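Local coordinates for uncharacterized protein (Pseudomonas aeruginosa, PDB 4O5P) that probably hydrolyses membrane phospholipids as a toxic effector delivered by the type VI secretion system, using an alpha/beta-hydrolase-like catalytic domain, at residues N91-L95 and S403-L407; R94-A98 and I443-F447. All coordinates share one frame. Numbering follows the deposited sequence.

In the fold
From the N terminus, the chain runs through strand 62-71 and reaches helix 91-97. Both contacts start from this short helix and share Arg94 and Leu95. Contact 1 closes a span of 307 residues, which includes strands 225-236 and 270-280 of the mixed sheet, by bringing in the start of helix 403-416. Contact 2 closes a longer span of 344 residues at segment 443-447, which takes in part of helix 441-445. The spans cross rather than nest: contact 2 begins and ends later than contact 1. The contact centres lie about 8 Å apart, and Gln404 NE2 meets Glu446 O across them. Together they tie helices 403-416 and 441-445 to helix 91-97, beside the sheet.

Contact 1 (N91-L95 and S403-L407)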
ATOM      1  N   ASN A  91      -3.648  -6.569  -9.361  1.00 15.10           N
ATOM      2  CA  ASN A  91      -3.980  -7.935  -9.003  1.00 15.66           C
ATOM      3  C   ASN A  91      -5.129  -8.054  -8.004  1.00 18.80           C
ATOM      4  O   ASN A  91      -5.864  -9.040  -8.029  1.00 18.00           O
ATOM      5  CB  ASN A  91      -2.753  -8.684  -8.511  1.00 14.78           C
ATOM      6  CG  ASN A  91      -1.781  -8.962  -9.617  1.00 16.31           C
ATOM      7  OD1 ASN A  91      -2.146  -8.929 -10.791  1.00 15.64           O
ATOM      8  ND2 ASN A  91      -0.533  -9.242  -9.255  1.00 14.43           N
ATOM      9  N   VAL A  92      -5.293  -7.058  -7.135  1.00 15.63           N
ATOM     10  CA  VAL A  92      -6.450  -7.044  -6.252  1.00 15.42           C
ATOM     11  C   VAL A  92      -7.738  -6.986  -7.074  1.00 16.61           C
ATOM     12  O   VAL A  92      -8.677  -7.749  -6.829  1.00 17.50           O
ATOM     13  CB  VAL A  92      -6.383  -5.889  -5.235  1.00 16.73           C
ATOM     14  CG1 VAL A  92      -7.701  -5.736  -4.505  1.00 16.34           C
ATOM     15  CG2 VAL A  92      -5.239  -6.140  -4.233  1.00 16.03           C
ATOM     16  N   ALA A  93      -7.770  -6.103  -8.062  1.00 19.90           N
ATOM     17  CA  ALA A  93      -8.967  -5.946  -8.874  1.00 20.23           C
ATOM     18  C   ALA A  93      -9.194  -7.209  -9.690  1.00 21.90           C
ATOM     19  O   ALA A  93     -10.329  -7.658  -9.834  1.00 18.20           O
ATOM     20  CB  ALA A  93      -8.865  -4.725  -9.766  1.00 18.47           C
ATOM     21  N   ARG A  94      -8.112  -7.795 -10.204  1.00 19.10           N
ATOM     22  CA  ARG A  94      -8.216  -9.053 -10.942  1.00 21.06           C
ATOM     23  C   ARG A  94      -8.821 -10.164 -10.083  1.00 22.56           C
ATOM     24  O   ARG A  94      -9.726 -10.862 -10.527  1.00 20.90           O
ATOM     25  CB  ARG A  94      -6.857  -9.451 -11.545  1.00 18.31           C
ATOM     26  CG  ARG A  94      -6.444  -8.545 -12.706  1.00 17.38           C
ATOM     27  CD  ARG A  94      -4.987  -8.708 -13.106  1.00 18.53           C
ATOM     28  NE  ARG A  94      -4.544  -7.524 -13.840  1.00 19.20           N
ATOM     29  CZ  ARG A  94      -4.514  -7.429 -15.170  1.00 22.65           C
ATOM     30  NH1 ARG A  94      -4.865  -8.463 -15.927  1.00 21.45           N
ATOM     31  NH2 ARG A  94      -4.100  -6.311 -15.744  1.00 21.20           N
ATOM     32  N   LEU A  95      -8.366 -10.290  -8.839  1.00 20.66           N
ATOM     33  CA  LEU A  95      -8.883 -11.312  -7.929  1.00 17.41           C
ATOM     34  C   LEU A  95     -10.337 -11.074  -7.521  1.00 20.47           C
ATOM     35  O   LEU A  95     -11.086 -12.038  -7.284  1.00 18.69           O
ATOM     36  CB  LEU A  95      -8.000 -11.403  -6.682  1.00 19.75           C
ATOM     37  CG  LEU A  95      -6.629 -12.009  -6.951  1.00 25.93           C
ATOM     38  CD1 LEU A  95      -5.724 -11.840  -5.741  1.00 21.77           C
ATOM     39  CD2 LEU A  95      -6.782 -13.486  -7.339  1.00 20.97           C
ATOM     40  N   SER A 403       3.719  -9.017 -13.260  1.00 14.61           N
ATOM     41  CA  SER A 403       2.764  -9.145 -12.164  1.00 17.33           C
ATOM     42  C   SER A 403       1.767 -10.300 -12.328  1.00 16.75           C
ATOM     43  O   SER A 403       1.062 -10.639 -11.388  1.00 16.20           O
ATOM     44  CB  SER A 403       2.002  -7.837 -11.990  1.00 16.54           C
ATOM     45  OG  SER A 403       1.466  -7.416 -13.223  1.00 16.90           O
ATOM     46  N   GLN A 404       1.702 -10.882 -13.520  1.00 18.39           N
ATOM     47  CA  GLN A 404       0.827 -12.030 -13.749  1.00 18.50           C
ATOM     48  C   GLN A 404       1.260 -13.283 -13.000  1.00 18.62           C
ATOM     49  O   GLN A 404       0.437 -14.184 -12.789  1.00 18.52           O
ATOM     50  CB  GLN A 404       0.681 -12.320 -15.254  1.00 18.16           C
ATOM     51  CG  GLN A 404       0.007 -11.182 -16.044  1.00 16.70           C
ATOM     52  CD  GLN A 404      -1.477 -11.030 -15.730  1.00 21.73           C
ATOM     53  OE1 GLN A 404      -1.911 -10.038 -15.128  1.00 19.31           O
ATOM     54  NE2 GLN A 404      -2.267 -12.009 -16.155  1.00 23.21           N
ATOM     55  N   ILE A 405       2.525 -13.360 -12.585  1.00 19.25           N
ATOM     56  CA  ILE A 405       2.976 -14.577 -11.888  1.00 17.73           C
ATOM     57  C   ILE A 405       2.466 -14.545 -10.453  1.00 19.79           C
ATOM     58  O   ILE A 405       1.731 -15.448 -10.001  1.00 17.63           O
ATOM     59  CB  ILE A 405       4.533 -14.742 -11.909  1.00 19.27           C
ATOM     60  CG1 ILE A 405       5.076 -14.647 -13.333  1.00 18.92           C
ATOM     61  CG2 ILE A 405       4.954 -16.062 -11.271  1.00 18.54           C
ATOM     62  CD1 ILE A 405       4.569 -15.742 -14.261  1.00 19.28           C
ATOM     63  N   ALA A 406       2.835 -13.482  -9.743  1.00 19.90           N
ATOM     64  CA  ALA A 406       2.323 -13.262  -8.393  1.00 17.12           C
ATOM     65  C   ALA A 406       0.802 -13.417  -8.360  1.00 17.18           C
ATOM     66  O   ALA A 406       0.256 -14.036  -7.443  1.00 20.30           O
ATOM     67  CB  ALA A 406       2.734 -11.906  -7.885  1.00 17.19           C
ATOM     68  N   LEU A 407       0.120 -12.885  -9.374  1.00 19.38           N
ATOM     69  CA  LEU A 407      -1.348 -12.989  -9.439  1.00 18.81           C
ATOM     70  C   LEU A 407      -1.778 -14.452  -9.393  1.00 18.42           C
ATOM     71  O   LEU A 407      -2.588 -14.863  -8.534  1.00 19.05           O
ATOM     72  CB  LEU A 407      -1.874 -12.331 -10.719  1.00 18.15           C
ATOM     73  CG  LEU A 407      -3.311 -12.636 -11.132  1.00 16.22           C
ATOM     74  CD1 LEU A 407      -4.293 -12.022 -10.138  1.00 17.92           C
ATOM     75  CD2 LEU A 407      -3.560 -12.100 -12.509  1.00 17.97           C
TER
HETATM   76  O   HOH W   1      -1.020  -8.182 -13.354  1.00 18.34           O
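Asn91 is the polar centre of this buried contact. Its CA-to-CB bond points toward segment 403-407, and its CA lies 5.7 Å from the CA of Leu407. Asn91 ND2 donates to the backbone O of Ser403 at 3.0 Å. Ser403 O also accepts the helical bond from Leu407 N at 3.2 Å. On the other side of the amide, Asn91 OD1 lies 3.4 Å from Leu407 CB and accepts from water 1 at 2.9 Å. The same water donates to Gln404 OE1 at 2.7 Å and accepts from Ser403 OG at 2.6 Å. It therefore links three side chains. One turn later, Arg94 packs its CD against Leu407 CD2 at 3.7 Å. Gln404 OE1 lies over one face of the guanidinium, 3.4 Å from Arg94 NH1, but the angle is too poor for a hydrogen bond. Arg94 NH1 bonds Glu446 O instead, NE bonds Cys89 O, and Gln404 NE2 bonds Ser448 O and Glu446 O. Leu95 closes the apolar end, with its CG 4.0 Å from Leu407 CD1. Its side chain also touches Tyr234 and Phe280 of the central strands. The axes of the two short segments pass 10.6 Å apart and cross at -46°. This is oblique helix-helix packing beside the central sheet, consistent with the layered alpha/beta-hydrolase fold.

Contact 2 (R94-A98 and I443-F447); sequences RLIHA and IEAEF
Residues 94-97 are the last turn of a helix, and Ala98 leaves it. Ala98 N donates to Arg94 O at 3.1 Å. Segment 443-447 is helical at Ile443 and Glu444, and Phe447 N (phi/psi -113/10°) donates to Glu444 O at 3.1 Å. The CA register pairs Arg94 with Glu446 (6.6 Å) and Ala98 with Ile443 (6.4 Å). Arg94 is extended (m, t, t). Its NH1 donates to Glu446 O at 3.0 Å, while NE is satisfied by Cys89 O. Glu446 O also accepts from Gln404 NE2. His97 takes chi1 m, and its ND1 donates to OE1 of Glu446 (m, t) at 2.7 Å, near the ring plane. His97 NE2 bonds Asp78 OD2, so the imidazole sits between two carboxylates. Phe447 (chi1 m, chi2 76°) brings CE1 to Ala98 CB at 3.6 Å and CE2 to Leu95 CD2 at 4.0 Å. Ala98 CB also meets Ile443 CG2 at 3.9 Å. The His-carboxylate hydrogen bond and Arg-to-carbonyl bond tie helix 91-97 to the chain around helix 441-445.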
ATOM      1  N   ARG A  94      -8.112  -7.795 -10.204  1.00 19.10           N
ATOM      2  CA  ARG A  94      -8.216  -9.053 -10.942  1.00 21.06           C
ATOM      3  C   ARG A  94      -8.821 -10.164 -10.083  1.00 22.56           C
ATOM      4  O   ARG A  94      -9.726 -10.862 -10.527  1.00 20.90           O
ATOM      5  CB  ARG A  94      -6.857  -9.451 -11.545  1.00 18.31           C
ATOM      6  CG  ARG A  94      -6.444  -8.545 -12.706  1.00 17.38           C
ATOM      7  CD  ARG A  94      -4.987  -8.708 -13.106  1.00 18.53           C
ATOM      8  NE  ARG A  94      -4.544  -7.524 -13.840  1.00 19.20           N
ATOM      9  CZ  ARG A  94      -4.514  -7.429 -15.170  1.00 22.65           C
ATOM     10  NH1 ARG A  94      -4.865  -8.463 -15.927  1.00 21.45           N
ATOM     11  NH2 ARG A  94      -4.100  -6.311 -15.744  1.00 21.20           N
ATOM     12  N   LEU A  95      -8.366 -10.290  -8.839  1.00 20.66           N
ATOM     13  CA  LEU A  95      -8.883 -11.312  -7.929  1.00 17.41           C
ATOM     14  C   LEU A  95     -10.337 -11.074  -7.521  1.00 20.47           C
ATOM     15  O   LEU A  95     -11.086 -12.038  -7.284  1.00 18.69           O
ATOM     16  CB  LEU A  95      -8.000 -11.403  -6.682  1.00 19.75           C
ATOM     17  CG  LEU A  95      -6.629 -12.009  -6.951  1.00 25.93           C
ATOM     18  CD1 LEU A  95      -5.724 -11.840  -5.741  1.00 21.77           C
ATOM     19  CD2 LEU A  95      -6.782 -13.486  -7.339  1.00 20.97           C
ATOM     20  N   ILE A  96     -10.723  -9.796  -7.434  1.00 20.10           N
ATOM     21  CA  ILE A  96     -12.114  -9.439  -7.178  1.00 18.71           C
ATOM     22  C   ILE A  96     -13.013  -9.776  -8.390  1.00 18.94           C
ATOM     23  O   ILE A  96     -14.088 -10.344  -8.229  1.00 19.73           O
ATOM     24  CB  ILE A  96     -12.240  -7.961  -6.760  1.00 20.50           C
ATOM     25  CG1 ILE A  96     -11.649  -7.762  -5.355  1.00 15.90           C
ATOM     26  CG2 ILE A  96     -13.701  -7.522  -6.775  1.00 18.33           C
ATOM     27  CD1 ILE A  96     -12.403  -8.533  -4.276  1.00 17.36           C
ATOM     28  N   HIS A  97     -12.556  -9.446  -9.596  1.00 18.72           N
ATOM     29  CA  HIS A  97     -13.262  -9.804 -10.818  1.00 19.24           C
ATOM     30  C   HIS A  97     -13.511 -11.318 -10.889  1.00 24.99           C
ATOM     31  O   HIS A  97     -14.561 -11.756 -11.350  1.00 22.03           O
ATOM     32  CB  HIS A  97     -12.443  -9.412 -12.054  1.00 21.95           C
ATOM     33  CG  HIS A  97     -12.185  -7.945 -12.187  1.00 23.16           C
ATOM     34  ND1 HIS A  97     -11.197  -7.437 -13.007  1.00 23.73           N
ATOM     35  CD2 HIS A  97     -12.794  -6.875 -11.626  1.00 24.51           C
ATOM     36  CE1 HIS A  97     -11.212  -6.118 -12.943  1.00 21.70           C
ATOM     37  NE2 HIS A  97     -12.163  -5.752 -12.105  1.00 22.84           N
ATOM     38  N   ALA A  98     -12.525 -12.103 -10.450  1.00 22.57           N
ATOM     39  CA  ALA A  98     -12.607 -13.570 -10.476  1.00 23.80           C
ATOM     40  C   ALA A  98     -13.232 -14.166  -9.219  1.00 23.65           C
ATOM     41  O   ALA A  98     -13.303 -15.395  -9.076  1.00 23.57           O
ATOM     42  CB  ALA A  98     -11.220 -14.175 -10.693  1.00 24.54           C
ATOM     43  N   ILE A 443     -12.233 -12.176 -18.031  1.00 25.96           N
ATOM     44  CA  ILE A 443     -11.626 -12.406 -16.727  1.00 27.21           C
ATOM     45  C   ILE A 443     -10.579 -13.516 -16.793  1.00 27.69           C
ATOM     46  O   ILE A 443      -9.517 -13.429 -16.160  1.00 27.85           O
ATOM     47  CB  ILE A 443     -12.697 -12.747 -15.672  1.00 24.67           C
ATOM     48  CG1 ILE A 443     -13.817 -11.704 -15.684  1.00 24.87           C
ATOM     49  CG2 ILE A 443     -12.072 -12.881 -14.282  1.00 23.90           C
ATOM     50  CD1 ILE A 443     -13.333 -10.257 -15.631  1.00 29.18           C
ATOM     51  N   GLU A 444     -10.872 -14.566 -17.554  1.00 26.40           N
ATOM     52  CA  GLU A 444      -9.868 -15.589 -17.803  1.00 27.27           C
ATOM     53  C   GLU A 444      -8.628 -14.978 -18.474  1.00 23.91           C
ATOM     54  O   GLU A 444      -7.496 -15.324 -18.148  1.00 24.47           O
ATOM     55  CB  GLU A 444     -10.453 -16.729 -18.643  1.00 28.50           C
ATOM     56  CG  GLU A 444      -9.397 -17.715 -19.151  1.00 31.21           C
ATOM     57  CD  GLU A 444      -9.934 -19.126 -19.358  1.00 35.94           C
ATOM     58  OE1 GLU A 444     -11.171 -19.302 -19.404  1.00 33.97           O
ATOM     59  OE2 GLU A 444      -9.105 -20.063 -19.458  1.00 38.27           O
ATOM     60  N   ALA A 445      -8.840 -14.040 -19.388  1.00 27.43           N
ATOM     61  CA  ALA A 445      -7.711 -13.428 -20.081  1.00 28.57           C
ATOM     62  C   ALA A 445      -6.971 -12.502 -19.129  1.00 26.05           C
ATOM     63  O   ALA A 445      -5.804 -12.173 -19.359  1.00 26.33           O
ATOM     64  CB  ALA A 445      -8.172 -12.672 -21.317  1.00 27.97           C
ATOM     65  N   GLU A 446      -7.645 -12.078 -18.061  1.00 25.45           N
ATOM     66  CA  GLU A 446      -6.972 -11.237 -17.071  1.00 24.36           C
ATOM     67  C   GLU A 446      -5.924 -12.002 -16.267  1.00 21.21           C
ATOM     68  O   GLU A 446      -5.127 -11.395 -15.544  1.00 20.59           O
ATOM     69  CB  GLU A 446      -7.981 -10.539 -16.147  1.00 26.19           C
ATOM     70  CG  GLU A 446      -8.686  -9.343 -16.782  1.00 22.55           C
ATOM     71  CD  GLU A 446      -9.536  -8.556 -15.789  1.00 25.63           C
ATOM     72  OE1 GLU A 446      -9.724  -9.030 -14.655  1.00 23.54           O
ATOM     73  OE2 GLU A 446     -10.019  -7.457 -16.151  1.00 27.11           O
ATOM     74  N   PHE A 447      -5.925 -13.327 -16.395  1.00 18.38           N
ATOM     75  CA  PHE A 447      -5.015 -14.185 -15.642  1.00 19.75           C
ATOM     76  C   PHE A 447      -3.979 -14.876 -16.537  1.00 22.94           C
ATOM     77  O   PHE A 447      -3.263 -15.767 -16.075  1.00 23.22           O
ATOM     78  CB  PHE A 447      -5.804 -15.246 -14.862  1.00 22.03           C
ATOM     79  CG  PHE A 447      -6.463 -14.729 -13.601  1.00 19.04           C
ATOM     80  CD1 PHE A 447      -7.613 -13.953 -13.665  1.00 22.79           C
ATOM     81  CD2 PHE A 447      -5.931 -15.025 -12.355  1.00 19.45           C
ATOM     82  CE1 PHE A 447      -8.212 -13.477 -12.507  1.00 27.24           C
ATOM     83  CE2 PHE A 447      -6.521 -14.553 -11.184  1.00 21.90           C
ATOM     84  CZ  PHE A 447      -7.660 -13.784 -11.259  1.00 22.01           C
TER